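Local coordinates for protein biotin transporter BioY (Lactococcus lactis subsp. cremoris, PDB 4DVE) that binds biotin within the membrane as the substrate-specific S component of an ECF-type ABC transporter, probably delivering the vitamin for uptake into the cell, at residues 144-148 with 162-166. Residues are numbered along the deposited sequence.
Sequences DFVGA and SLISN
The two segments run antiparallel: 144-148 is a turn inside helix 128-155, closed by Ala148 N to Asp144 O at 2.8 Å, and 162-166 starts within the short helix 159-165, with Asn166 N 3.0 Å from Ser162 O. They come closest at Ala148 and Ser162, whose CA atoms lie 5.4 Å apart, an approach that illustrates how small residues let two helices approach closely. Ala148 points its methyl toward the partner. Ser162, with chi1 t, donates a hydrogen bond from OG to Ala148 O at 2.7 Å, using a carbonyl oxygen as acceptor across the helix-helix interface. Leu163 (m, t) reaches back so that its CD2 lies 3.8 Å from Ala148 CB and 3.9 Å from Phe145 CD1; the CA-to-CB bond of Phe145 points away, but its t rotamer brings CD1 near this methyl. Asn166 points its CA-to-CB bond toward helix 128-155, and its side chain packs against Ala148 and the backbone at Asp144. Asp144 belongs to the biotin pocket, its side chain about 3 Å (nearest atoms) from the bound biotin. The contact thus forms a helical hairpin, in which helix 159-165 folds back along helix 128-155, before Phe169, in the loop preceding helix 170-189, and Asp173, in its first turn, add to the biotin site.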
ATOM      1  N   ASP A 144       9.760  -2.414   0.675  1.00 32.51           N
ATOM      2  CA  ASP A 144      10.628  -3.516   0.290  1.00 34.00           C
ATOM      3  C   ASP A 144      11.872  -3.606   1.206  1.00 34.77           C
ATOM      4  O   ASP A 144      12.310  -4.694   1.551  1.00 34.23           O
ATOM      5  CB  ASP A 144      10.999  -3.466  -1.213  1.00 37.32           C
ATOM      6  CG  ASP A 144       9.765  -3.603  -2.152  1.00 38.66           C
ATOM      7  OD1 ASP A 144       8.623  -3.729  -1.653  1.00 40.55           O
ATOM      8  OD2 ASP A 144       9.922  -3.512  -3.409  1.00 42.13           O
ATOM      9  N   PHE A 145      12.363  -2.472   1.668  1.00 35.03           N
ATOM     10  CA  PHE A 145      13.447  -2.426   2.641  1.00 37.07           C
ATOM     11  C   PHE A 145      13.063  -2.999   4.005  1.00 36.28           C
ATOM     12  O   PHE A 145      13.758  -3.886   4.531  1.00 35.50           O
ATOM     13  CB  PHE A 145      13.942  -0.989   2.780  1.00 41.56           C
ATOM     14  CG  PHE A 145      15.135  -0.867   3.614  1.00 47.67           C
ATOM     15  CD1 PHE A 145      16.360  -1.344   3.147  1.00 52.47           C
ATOM     16  CD2 PHE A 145      15.051  -0.351   4.886  1.00 51.89           C
ATOM     17  CE1 PHE A 145      17.502  -1.261   3.929  1.00 56.82           C
ATOM     18  CE2 PHE A 145      16.191  -0.252   5.671  1.00 59.67           C
ATOM     19  CZ  PHE A 145      17.415  -0.714   5.199  1.00 58.99           C
ATOM     20  N   VAL A 146      11.960  -2.526   4.585  1.00 34.04           N
ATOM     21  CA  VAL A 146      11.485  -3.120   5.847  1.00 34.78           C
ATOM     22  C   VAL A 146      11.188  -4.629   5.685  1.00 33.15           C
ATOM     23  O   VAL A 146      11.522  -5.435   6.559  1.00 32.63           O
ATOM     24  CB  VAL A 146      10.246  -2.380   6.441  1.00 35.63           C
ATOM     25  CG1 VAL A 146       9.761  -3.052   7.731  1.00 33.44           C
ATOM     26  CG2 VAL A 146      10.589  -0.898   6.719  1.00 36.82           C
ATOM     27  N   GLY A 147      10.526  -4.984   4.595  1.00 31.77           N
ATOM     28  CA  GLY A 147      10.242  -6.372   4.264  1.00 30.04           C
ATOM     29  C   GLY A 147      11.497  -7.245   4.199  1.00 30.31           C
ATOM     30  O   GLY A 147      11.504  -8.354   4.752  1.00 28.57           O
ATOM     31  N   ALA A 148      12.534  -6.730   3.531  1.00 30.78           N
ATOM     32  CA  ALA A 148      13.812  -7.414   3.358  1.00 32.46           C
ATOM     33  C   ALA A 148      14.541  -7.614   4.691  1.00 33.78           C
ATOM     34  O   ALA A 148      15.129  -8.689   4.954  1.00 33.52           O
ATOM     35  CB  ALA A 148      14.699  -6.651   2.356  1.00 32.60           C
ATOM     36  N   SER A 162      19.000 -11.151   1.305  1.00 39.30           N
ATOM     37  CA  SER A 162      17.615 -10.708   1.325  1.00 39.38           C
ATOM     38  C   SER A 162      17.444  -9.415   0.514  1.00 38.24           C
ATOM     39  O   SER A 162      16.529  -9.309  -0.312  1.00 37.16           O
ATOM     40  CB  SER A 162      17.165 -10.483   2.766  1.00 39.01           C
ATOM     41  OG  SER A 162      15.803 -10.122   2.788  1.00 39.22           O
ATOM     42  N   LEU A 163      18.340  -8.449   0.733  1.00 37.35           N
ATOM     43  CA  LEU A 163      18.248  -7.173   0.045  1.00 39.49           C
ATOM     44  C   LEU A 163      18.381  -7.325  -1.474  1.00 39.95           C
ATOM     45  O   LEU A 163      17.598  -6.747  -2.241  1.00 40.89           O
ATOM     46  CB  LEU A 163      19.313  -6.201   0.566  1.00 41.49           C
ATOM     47  CG  LEU A 163      19.059  -5.675   1.973  1.00 41.29           C
ATOM     48  CD1 LEU A 163      20.360  -5.037   2.510  1.00 42.75           C
ATOM     49  CD2 LEU A 163      17.900  -4.679   1.952  1.00 37.85           C
ATOM     50  N   ILE A 164      19.354  -8.113  -1.900  1.00 41.57           N
ATOM     51  CA  ILE A 164      19.561  -8.378  -3.325  1.00 44.26           C
ATOM     52  C   ILE A 164      18.404  -9.160  -3.970  1.00 41.33           C
ATOM     53  O   ILE A 164      17.974  -8.834  -5.092  1.00 40.69           O
ATOM     54  CB  ILE A 164      20.890  -9.118  -3.569  1.00 46.31           C
ATOM     55  CG1 ILE A 164      22.066  -8.184  -3.294  1.00 50.18           C
ATOM     56  CG2 ILE A 164      20.964  -9.620  -5.004  1.00 48.18           C
ATOM     57  CD1 ILE A 164      23.421  -8.891  -3.354  1.00 55.39           C
ATOM     58  N   SER A 165      17.894 -10.159  -3.257  1.00 38.67           N
ATOM     59  CA  SER A 165      16.762 -10.962  -3.725  1.00 38.48           C
ATOM     60  C   SER A 165      15.506 -10.097  -3.928  1.00 37.29           C
ATOM     61  O   SER A 165      14.691 -10.361  -4.827  1.00 35.85           O
ATOM     62  CB  SER A 165      16.445 -12.094  -2.735  1.00 39.89           C
ATOM     63  OG  SER A 165      17.527 -12.992  -2.636  1.00 41.13           O
ATOM     64  N   ASN A 166      15.376  -9.060  -3.116  1.00 34.98           N
ATOM     65  CA  ASN A 166      14.248  -8.151  -3.233  1.00 37.28           C
ATOM     66  C   ASN A 166      14.236  -7.281  -4.485  1.00 36.60           C
ATOM     67  O   ASN A 166      13.218  -6.695  -4.809  1.00 35.92           O
ATOM     68  CB  ASN A 166      14.107  -7.300  -1.977  1.00 38.92           C
ATOM     69  CG  ASN A 166      13.260  -8.004  -0.930  1.00 38.87           C
ATOM     70  OD1 ASN A 166      13.699  -8.979  -0.268  1.00 42.61           O
ATOM     71  ND2 ASN A 166      12.030  -7.599  -0.845  1.00 32.83           N
TER